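Local coordinates for probable membrane transporter protein MamO (Magnetospirillum magneticum, PDB 5HMA) that promotes magnetite formation in magnetosomes and activates the protease MamE, binding transition metals through a protease-like domain that is probably not itself a protease, at residues Q63-I68 with L73-M78; P69-A74 with V184-D189; G105-M108 with P112-R115. All coordinates share one frame; numbering follows the deposited sequence.

How the interactions relate
Interactions 1 and 3 are both antiparallel beta hairpins, on opposite sides of the chain's centre and about 21 Å apart between centres. Each is partly buried and held mainly by backbone hydrogen bonds. Interaction 2 lies at the surface and buries far less area; a nickel ion joins its two histidines. Interactions 1 and 2 share Leu73 and Ala74 on strand 73-78, and the turn of the hairpin in interaction 1 is formed by residues 69-72. They also touch directly: Lys66 forms a salt bridge with Asp189, and Ile68 packs on His186. Interaction 3 touches neither; its hairpin belongs to the other sheet and has an arginine lying against a proline.

Interaction 1. Residues Q63-I68 with L73-M78; sequences QVVKTI and LALLKM
Val65 and Leu75 each turn one side-chain carbon anti to the backbone N, CG1 in Val65 (chi1 174°) and CG in Leu75 (chi1 177°), and the two side chains run side by side in the same direction. They belong to a beta hairpin of the six-stranded barrel in this trypsin-like domain. The end of strand 58-68, residues 63-68, pairs antiparallel with strand 73-78, and a classic beta bulge interrupts the pairing. At the bulge both Val65 and Lys66 face Leu75. Val65 N gives Leu75 O a short hydrogen bond of 2.7 Å, while the bond from Lys66 N to the same oxygen is weak at 3.4 Å. Leu75 N answers with a nearly straight bond to Lys66 O of 2.8 Å. The carbonyl of Leu75 therefore serves two donors. Paired bonds close the hairpin on either side of the bulge, Gln63 with Lys77 and Ile68 with Leu73.

Val64 and Leu76 share one face of the sheet, where Val64 CG2 meets Leu76 CD2 at 3.7 Å. Ile47 of strand 47-51 also touches both side chains. Lys66, Ile68, Leu73, Leu75 and Lys77 lie on the other face. There Ile68 and Leu73 sit next to each other, with their CB atoms 4.1 Å apart. The long chain of Lys66 leads away from strand 73-78 to a salt bridge with Asp189. Lys77 bends at chi2 and chi4, and its NZ bonds to Met78 O and to Asn31 O. Closer to its backbone, Lys77 CB presses on Val65 CG2 at 3.5 Å, tighter than usual for two carbons.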
loop_
_atom_site.group_PDB
_atom_site.type_symbol
_atom_site.label_atom_id
_atom_site.label_comp_id
_atom_site.label_asym_id
_atom_site.label_seq_id
_atom_site.Cartn_x
_atom_site.Cartn_y
_atom_site.Cartn_z
ATOM N N GLN A 63 -8.141 5.225 -12.101
ATOM C CA GLN A 63 -9.360 4.437 -12.117
ATOM C C GLN A 63 -9.082 3.120 -11.423
ATOM O O GLN A 63 -7.950 2.628 -11.435
ATOM C CB GLN A 63 -9.854 4.186 -13.551
ATOM C CG GLN A 63 -10.085 5.446 -14.389
ATOM C CD GLN A 63 -11.131 6.370 -13.793
ATOM O OE1 GLN A 63 -12.205 5.928 -13.374
ATOM N NE2 GLN A 63 -10.820 7.665 -13.747
ATOM N N VAL A 64 -10.113 2.547 -10.815
ATOM C CA VAL A 64 -10.006 1.205 -10.276
ATOM C C VAL A 64 -10.040 0.212 -11.437
ATOM O O VAL A 64 -10.950 0.244 -12.253
ATOM C CB VAL A 64 -11.130 0.920 -9.269
ATOM C CG1 VAL A 64 -11.076 -0.536 -8.821
ATOM C CG2 VAL A 64 -11.029 1.866 -8.079
ATOM N N VAL A 65 -9.044 -0.663 -11.518
ATOM C CA VAL A 65 -8.999 -1.668 -12.580
ATOM C C VAL A 65 -9.666 -2.939 -12.098
ATOM O O VAL A 65 -10.414 -3.589 -12.824
ATOM C CB VAL A 65 -7.554 -1.965 -13.008
ATOM C CG1 VAL A 65 -7.518 -3.123 -14.010
ATOM C CG2 VAL A 65 -6.930 -0.741 -13.590
ATOM N N LYS A 66 -9.368 -3.288 -10.855
ATOM C CA LYS A 66 -9.852 -4.519 -10.273
ATOM C C LYS A 66 -9.879 -4.381 -8.764
ATOM O O LYS A 66 -8.941 -3.855 -8.164
ATOM C CB LYS A 66 -8.972 -5.702 -10.695
ATOM C CG LYS A 66 -9.269 -6.982 -9.934
ATOM C CD LYS A 66 -9.177 -8.200 -10.830
ATOM C CE LYS A 66 -9.693 -9.447 -10.117
ATOM N NZ LYS A 66 -9.716 -10.642 -11.011
ATOM N N THR A 67 -10.969 -4.840 -8.163
ATOM C CA THR A 67 -11.095 -4.915 -6.715
ATOM C C THR A 67 -10.715 -6.313 -6.249
ATOM O O THR A 67 -10.990 -7.295 -6.934
ATOM C CB THR A 67 -12.529 -4.603 -6.240
ATOM O OG1 THR A 67 -13.451 -5.478 -6.900
ATOM C CG2 THR A 67 -12.904 -3.164 -6.544
ATOM N N ILE A 68 -10.069 -6.402 -5.090
ATOM C CA ILE A 68 -9.833 -7.693 -4.456
ATOM C C ILE A 68 -10.478 -7.632 -3.070
ATOM O O ILE A 68 -9.776 -7.554 -2.057
ATOM C CB ILE A 68 -8.330 -8.019 -4.394
ATOM C CG1 ILE A 68 -7.678 -7.767 -5.753
ATOM C CG2 ILE A 68 -8.100 -9.453 -3.979
ATOM C CD1 ILE A 68 -6.177 -8.009 -5.762
ATOM N N LEU A 73 -8.014 -5.192 -1.080
ATOM C CA LEU A 73 -7.092 -4.527 -1.992
ATOM C C LEU A 73 -7.789 -4.039 -3.263
ATOM O O LEU A 73 -8.793 -4.607 -3.703
ATOM C CB LEU A 73 -5.929 -5.449 -2.360
ATOM C CG LEU A 73 -5.028 -5.910 -1.215
ATOM C CD1 LEU A 73 -3.851 -6.696 -1.759
ATOM C CD2 LEU A 73 -4.555 -4.725 -0.407
ATOM N N ALA A 74 -7.235 -2.970 -3.827
ATOM C CA ALA A 74 -7.663 -2.417 -5.106
ATOM C C ALA A 74 -6.448 -2.200 -6.001
ATOM O O ALA A 74 -5.388 -1.745 -5.540
ATOM C CB ALA A 74 -8.412 -1.101 -4.906
ATOM N N LEU A 75 -6.608 -2.547 -7.274
ATOM C CA LEU A 75 -5.621 -2.247 -8.309
ATOM C C LEU A 75 -6.078 -1.004 -9.051
ATOM O O LEU A 75 -7.157 -0.994 -9.638
ATOM C CB LEU A 75 -5.462 -3.414 -9.297
ATOM C CG LEU A 75 -4.497 -3.137 -10.460
ATOM C CD1 LEU A 75 -3.086 -3.002 -9.925
ATOM C CD2 LEU A 75 -4.579 -4.215 -11.561
ATOM N N LEU A 76 -5.262 0.039 -9.016
ATOM C CA LEU A 76 -5.573 1.282 -9.707
ATOM C C LEU A 76 -4.687 1.423 -10.936
ATOM O O LEU A 76 -3.584 0.871 -10.994
ATOM C CB LEU A 76 -5.361 2.493 -8.783
ATOM C CG LEU A 76 -5.925 2.484 -7.363
ATOM C CD1 LEU A 76 -5.631 3.819 -6.682
ATOM C CD2 LEU A 76 -7.416 2.204 -7.379
ATOM N N LYS A 77 -5.163 2.187 -11.907
ATOM C CA LYS A 77 -4.334 2.568 -13.039
ATOM C C LYS A 77 -4.335 4.090 -13.159
ATOM O O LYS A 77 -5.386 4.703 -13.314
ATOM C CB LYS A 77 -4.841 1.909 -14.324
ATOM C CG LYS A 77 -4.273 2.464 -15.622
ATOM C CD LYS A 77 -2.829 2.034 -15.842
ATOM C CE LYS A 77 -2.416 2.260 -17.303
ATOM N NZ LYS A 77 -2.192 3.702 -17.601
ATOM N N MET A 78 -3.163 4.702 -13.061
ATOM C CA MET A 78 -3.047 6.132 -13.303
ATOM C C MET A 78 -3.273 6.439 -14.786
ATOM O O MET A 78 -2.777 5.719 -15.667
ATOM C CB MET A 78 -1.683 6.636 -12.839
ATOM C CG MET A 78 -1.492 6.541 -11.329
ATOM S SD MET A 78 0.031 7.295 -10.677
ATOM C CE MET A 78 1.223 5.968 -10.943
#

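Interaction 2. Residues P69-A74 with V184-D189. With NI (nickel (II) ion), chain C.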
loop_
_atom_site.group_PDB
_atom_site.type_symbol
_atom_site.label_atom_id
_atom_site.label_comp_id
_atom_site.label_asym_id
_atom_site.label_seq_id
_atom_site.Cartn_x
_atom_site.Cartn_y
_atom_site.Cartn_z
ATOM N N PRO A 69 -11.826 -7.641 -3.026
ATOM C CA PRO A 69 -12.582 -7.358 -1.795
ATOM C C PRO A 69 -12.251 -8.307 -0.644
ATOM O O PRO A 69 -12.199 -7.859 0.500
ATOM C CB PRO A 69 -14.045 -7.529 -2.232
ATOM C CG PRO A 69 -13.988 -8.461 -3.396
ATOM C CD PRO A 69 -12.716 -8.062 -4.124
ATOM N N GLY A 70 -12.022 -9.584 -0.949
ATOM C CA GLY A 70 -11.697 -10.579 0.062
ATOM C C GLY A 70 -10.375 -10.350 0.779
ATOM O O GLY A 70 -10.071 -11.030 1.758
ATOM N N HIS A 71 -9.587 -9.395 0.292
ATOM C CA HIS A 71 -8.315 -9.046 0.925
ATOM C C HIS A 71 -8.166 -7.540 1.089
ATOM O O HIS A 71 -7.084 -7.056 1.403
ATOM C CB HIS A 71 -7.138 -9.590 0.114
ATOM C CG HIS A 71 -7.183 -11.074 -0.098
ATOM N ND1 HIS A 71 -6.668 -11.977 0.809
ATOM C CD2 HIS A 71 -7.672 -11.809 -1.123
ATOM C CE1 HIS A 71 -6.844 -13.205 0.354
ATOM N NE2 HIS A 71 -7.450 -13.130 -0.818
ATOM N N ASP A 72 -9.256 -6.811 0.861
ATOM C CA ASP A 72 -9.280 -5.357 0.994
ATOM C C ASP A 72 -8.214 -4.686 0.132
ATOM O O ASP A 72 -7.581 -3.720 0.548
ATOM C CB ASP A 72 -9.112 -4.945 2.463
ATOM C CG ASP A 72 -9.351 -3.462 2.687
ATOM O OD1 ASP A 72 -10.119 -2.857 1.902
ATOM O OD2 ASP A 72 -8.761 -2.898 3.637
ATOM N N LEU A 73 -8.014 -5.192 -1.080
ATOM C CA LEU A 73 -7.092 -4.527 -1.992
ATOM C C LEU A 73 -7.789 -4.039 -3.263
ATOM O O LEU A 73 -8.793 -4.607 -3.703
ATOM C CB LEU A 73 -5.929 -5.449 -2.360
ATOM C CG LEU A 73 -5.028 -5.910 -1.215
ATOM C CD1 LEU A 73 -3.851 -6.696 -1.759
ATOM C CD2 LEU A 73 -4.555 -4.725 -0.407
ATOM N N ALA A 74 -7.235 -2.970 -3.827
ATOM C CA ALA A 74 -7.663 -2.417 -5.106
ATOM C C ALA A 74 -6.448 -2.200 -6.001
ATOM O O ALA A 74 -5.388 -1.745 -5.540
ATOM C CB ALA A 74 -8.412 -1.101 -4.906
ATOM N N VAL A 184 -0.334 -11.241 -6.741
ATOM C CA VAL A 184 0.006 -12.040 -7.910
ATOM C C VAL A 184 -1.140 -12.949 -8.348
ATOM O O VAL A 184 -1.520 -12.965 -9.523
ATOM C CB VAL A 184 1.258 -12.877 -7.638
ATOM C CG1 VAL A 184 1.614 -13.713 -8.868
ATOM C CG2 VAL A 184 2.414 -11.977 -7.207
ATOM N N SER A 185 -1.686 -13.701 -7.396
ATOM C CA SER A 185 -2.664 -14.743 -7.706
ATOM C C SER A 185 -4.048 -14.185 -8.028
ATOM O O SER A 185 -4.793 -14.780 -8.805
ATOM C CB SER A 185 -2.763 -15.730 -6.544
ATOM O OG SER A 185 -3.046 -15.047 -5.341
ATOM N N HIS A 186 -4.390 -13.042 -7.439
ATOM C CA HIS A 186 -5.702 -12.446 -7.677
ATOM C C HIS A 186 -5.651 -11.445 -8.837
ATOM O O HIS A 186 -6.633 -10.757 -9.119
ATOM C CB HIS A 186 -6.238 -11.775 -6.400
ATOM C CG HIS A 186 -6.647 -12.745 -5.328
ATOM N ND1 HIS A 186 -5.743 -13.337 -4.471
ATOM C CD2 HIS A 186 -7.864 -13.234 -4.980
ATOM C CE1 HIS A 186 -6.381 -14.148 -3.645
ATOM N NE2 HIS A 186 -7.669 -14.102 -3.931
ATOM N N LEU A 187 -4.516 -11.380 -9.527
ATOM C CA LEU A 187 -4.374 -10.460 -10.650
ATOM C C LEU A 187 -3.848 -11.122 -11.910
ATOM O O LEU A 187 -3.381 -10.448 -12.829
ATOM C CB LEU A 187 -3.452 -9.311 -10.277
ATOM C CG LEU A 187 -4.116 -8.291 -9.363
ATOM C CD1 LEU A 187 -3.176 -7.131 -9.131
ATOM C CD2 LEU A 187 -5.432 -7.823 -9.975
ATOM N N GLN A 188 -3.937 -12.441 -11.969
ATOM C CA GLN A 188 -3.430 -13.156 -13.128
ATOM C C GLN A 188 -4.354 -12.999 -14.341
ATOM O O GLN A 188 -4.243 -13.746 -15.309
ATOM C CB GLN A 188 -3.223 -14.629 -12.782
ATOM C CG GLN A 188 -4.358 -15.242 -11.986
ATOM C CD GLN A 188 -4.019 -16.631 -11.479
ATOM O OE1 GLN A 188 -2.892 -16.889 -11.052
ATOM N NE2 GLN A 188 -4.991 -17.538 -11.531
ATOM N N ASP A 189 -5.249 -12.014 -14.292
ATOM C CA ASP A 189 -6.116 -11.699 -15.429
ATOM C C ASP A 189 -6.001 -10.232 -15.878
ATOM O O ASP A 189 -6.947 -9.682 -16.447
ATOM C CB ASP A 189 -7.582 -12.030 -15.096
ATOM C CG ASP A 189 -8.048 -11.419 -13.774
ATOM O OD1 ASP A 189 -7.275 -10.656 -13.148
ATOM O OD2 ASP A 189 -9.199 -11.700 -13.367
HETATM NI NI NI C . -8.288 -14.824 -1.990
HETATM O O HOH W 1 -10.178 -13.761 -2.360
HETATM O O HOH W 2 -6.366 -15.839 -1.606
HETATM O O HOH W 3 -9.112 -15.428 -0.008
#
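The backbones of His71 and His186 stay well apart, with CA atoms 9.6 Å from each other: His71 sits in the turn before strand 73-78, and His186 is the first residue to leave helical geometry after helix 180-185. Their side chains close the distance. Both place CG anti to the carbonyl carbon (chi1 -57° in His71 and -71° in His186), and the two chains cross at about a right angle.

Each ring gives its NE2 to the same nickel ion. The His71 NE2 to nickel bond is 2.2 Å, and the His186 NE2 to nickel bond has the same length. Three waters complete the modelled coordination, which gives five ligands in all. His71 NE2 and His186 NE2 are 3.3 Å apart and share the metal, with no hydrogen bond between them. The rings form an offset edge-to-face pair with planes at 68°. The edge of His71 is directed at a face of His186, and its CD2 lies over that face toward the rim. The nearest approach is from His71 NE2 to His186 CE1, 3.2 Å.

The other ring nitrogen of His186, ND1, bonds to Val182 O and only weakly to Ser185 OG. With ND1 on the carbonyl and NE2 on the nickel, the ring is gripped at both nitrogens, which probably limits its rotation. Ile68 packs against His186, while Val182 packs against His71. In the next position Asp72 turns elsewhere and bonds through OD2 to His39 ND1.

Little surface is buried between the segments, so the ion is their main link. This is a two-histidine transition-metal site on the surface of a repurposed trypsin-like domain, consistent with the protein's part in magnetite formation.

Interaction 3. Residues G105-M108 with P112-R115; sequences GRNM and PLVR
Gly105 and Leu113 exchange two backbone hydrogen bonds, from Gly105 N to Leu113 O at 2.8 Å and from Leu113 N to Gly105 O at 2.7 Å. They are the hydrogen-bonded pair next to the turn end of a beta hairpin. Strands 100-106 and 112-121 form it in the second sheet of the trypsin-like domain. The bonds are not equivalent at the acceptor. Gly105 N is tilted 22° from the carbonyl plane of Leu113, whereas Leu113 N stands above that of Gly105, 47° out of it. Pro112 CA makes a further C-H contact with Gly105 O.

Arg106 and Pro112 form the next, non-hydrogen-bonded pair. The arginine chain bends at chi3 (90°), which turns one face of its guanidinium to the proline. Pro112 CB and CA lie over that face, offset toward its rim, and Arg106 NH2 comes within 3.4 Å of Pro112 CD. The remaining polar atoms of the guanidinium reach beyond the pair. NE bonds to Gly110 O in the turn, and NH1 bonds to Val9 O on another strand. The arginine thus joins the hairpin turn to strand 9-13 of the barrel.

Asn107 lies where strand 100-106 gives way to the turn. Its OD1 accepts bonds from Ala109 N and Ala111 N, so one oxygen grips two backbone donors of the turn. Tyr143 and Glu146 touch Leu113 from neighbouring loops. Leu113 itself spans the end of the opposite strand. Its CB sits 3.8 Å from Gly105 O, and its CD1 reaches Asn107 CB at 4.0 Å.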
loop_
_atom_site.group_PDB
_atom_site.type_symbol
_atom_site.label_atom_id
_atom_site.label_comp_id
_atom_site.label_asym_id
_atom_site.label_seq_id
_atom_site.Cartn_x
_atom_site.Cartn_y
_atom_site.Cartn_z
ATOM N N GLY A 105 5.019 4.865 3.696
ATOM C CA GLY A 105 3.785 5.556 3.342
ATOM C C GLY A 105 4.062 7.004 2.966
ATOM O O GLY A 105 5.222 7.423 2.907
ATOM N N ARG A 106 3.005 7.766 2.696
ATOM C CA ARG A 106 3.132 9.203 2.490
ATOM C C ARG A 106 2.040 9.879 3.292
ATOM O O ARG A 106 0.885 9.436 3.299
ATOM C CB ARG A 106 3.045 9.593 0.994
ATOM C CG ARG A 106 4.068 8.882 0.101
ATOM C CD ARG A 106 4.491 9.705 -1.110
ATOM N NE ARG A 106 5.649 10.546 -0.831
ATOM C CZ ARG A 106 6.913 10.221 -1.094
ATOM N NH1 ARG A 106 7.214 9.058 -1.645
ATOM N NH2 ARG A 106 7.884 11.069 -0.796
ATOM N N ASN A 107 2.404 10.956 3.969
ATOM C CA ASN A 107 1.440 11.635 4.804
ATOM C C ASN A 107 0.576 12.612 3.984
ATOM O O ASN A 107 0.676 12.689 2.757
ATOM C CB ASN A 107 2.153 12.343 5.967
ATOM C CG ASN A 107 3.044 13.489 5.522
ATOM O OD1 ASN A 107 2.962 13.976 4.394
ATOM N ND2 ASN A 107 3.899 13.941 6.430
ATOM N N MET A 108 -0.262 13.358 4.688
ATOM C CA MET A 108 -1.257 14.235 4.080
ATOM C C MET A 108 -0.611 15.393 3.318
ATOM O O MET A 108 -1.278 16.069 2.538
ATOM C CB MET A 108 -2.199 14.761 5.169
ATOM C CG MET A 108 -3.476 15.392 4.680
ATOM S SD MET A 108 -4.891 14.741 5.583
ATOM C CE MET A 108 -4.340 14.924 7.284
ATOM N N PRO A 112 7.323 11.482 2.788
ATOM C CA PRO A 112 7.488 10.038 2.985
ATOM C C PRO A 112 7.477 9.647 4.463
ATOM O O PRO A 112 7.980 10.383 5.307
ATOM C CB PRO A 112 8.855 9.754 2.356
ATOM C CG PRO A 112 9.602 11.049 2.491
ATOM C CD PRO A 112 8.563 12.135 2.327
ATOM N N LEU A 113 6.886 8.501 4.761
ATOM C CA LEU A 113 6.906 7.931 6.102
ATOM C C LEU A 113 7.559 6.571 6.026
ATOM O O LEU A 113 7.241 5.779 5.142
ATOM C CB LEU A 113 5.493 7.775 6.660
ATOM C CG LEU A 113 4.591 8.997 6.705
ATOM C CD1 LEU A 113 3.147 8.574 6.963
ATOM C CD2 LEU A 113 5.097 9.955 7.776
ATOM N N VAL A 114 8.454 6.274 6.951
ATOM C CA VAL A 114 8.999 4.928 7.014
ATOM C C VAL A 114 9.159 4.518 8.471
ATOM O O VAL A 114 9.536 5.326 9.329
ATOM C CB VAL A 114 10.345 4.823 6.251
ATOM C CG1 VAL A 114 11.392 5.724 6.876
ATOM C CG2 VAL A 114 10.837 3.387 6.226
ATOM N N ARG A 115 8.845 3.260 8.749
ATOM C CA ARG A 115 9.113 2.695 10.060
ATOM C C ARG A 115 9.553 1.244 9.898
ATOM O O ARG A 115 9.004 0.493 9.091
ATOM C CB ARG A 115 7.879 2.794 10.953
ATOM C CG ARG A 115 8.035 2.130 12.291
ATOM C CD ARG A 115 8.441 3.127 13.348
ATOM N NE ARG A 115 7.397 3.256 14.360
ATOM C CZ ARG A 115 6.985 4.413 14.865
ATOM N NH1 ARG A 115 7.530 5.555 14.458
ATOM N NH2 ARG A 115 6.029 4.426 15.785
#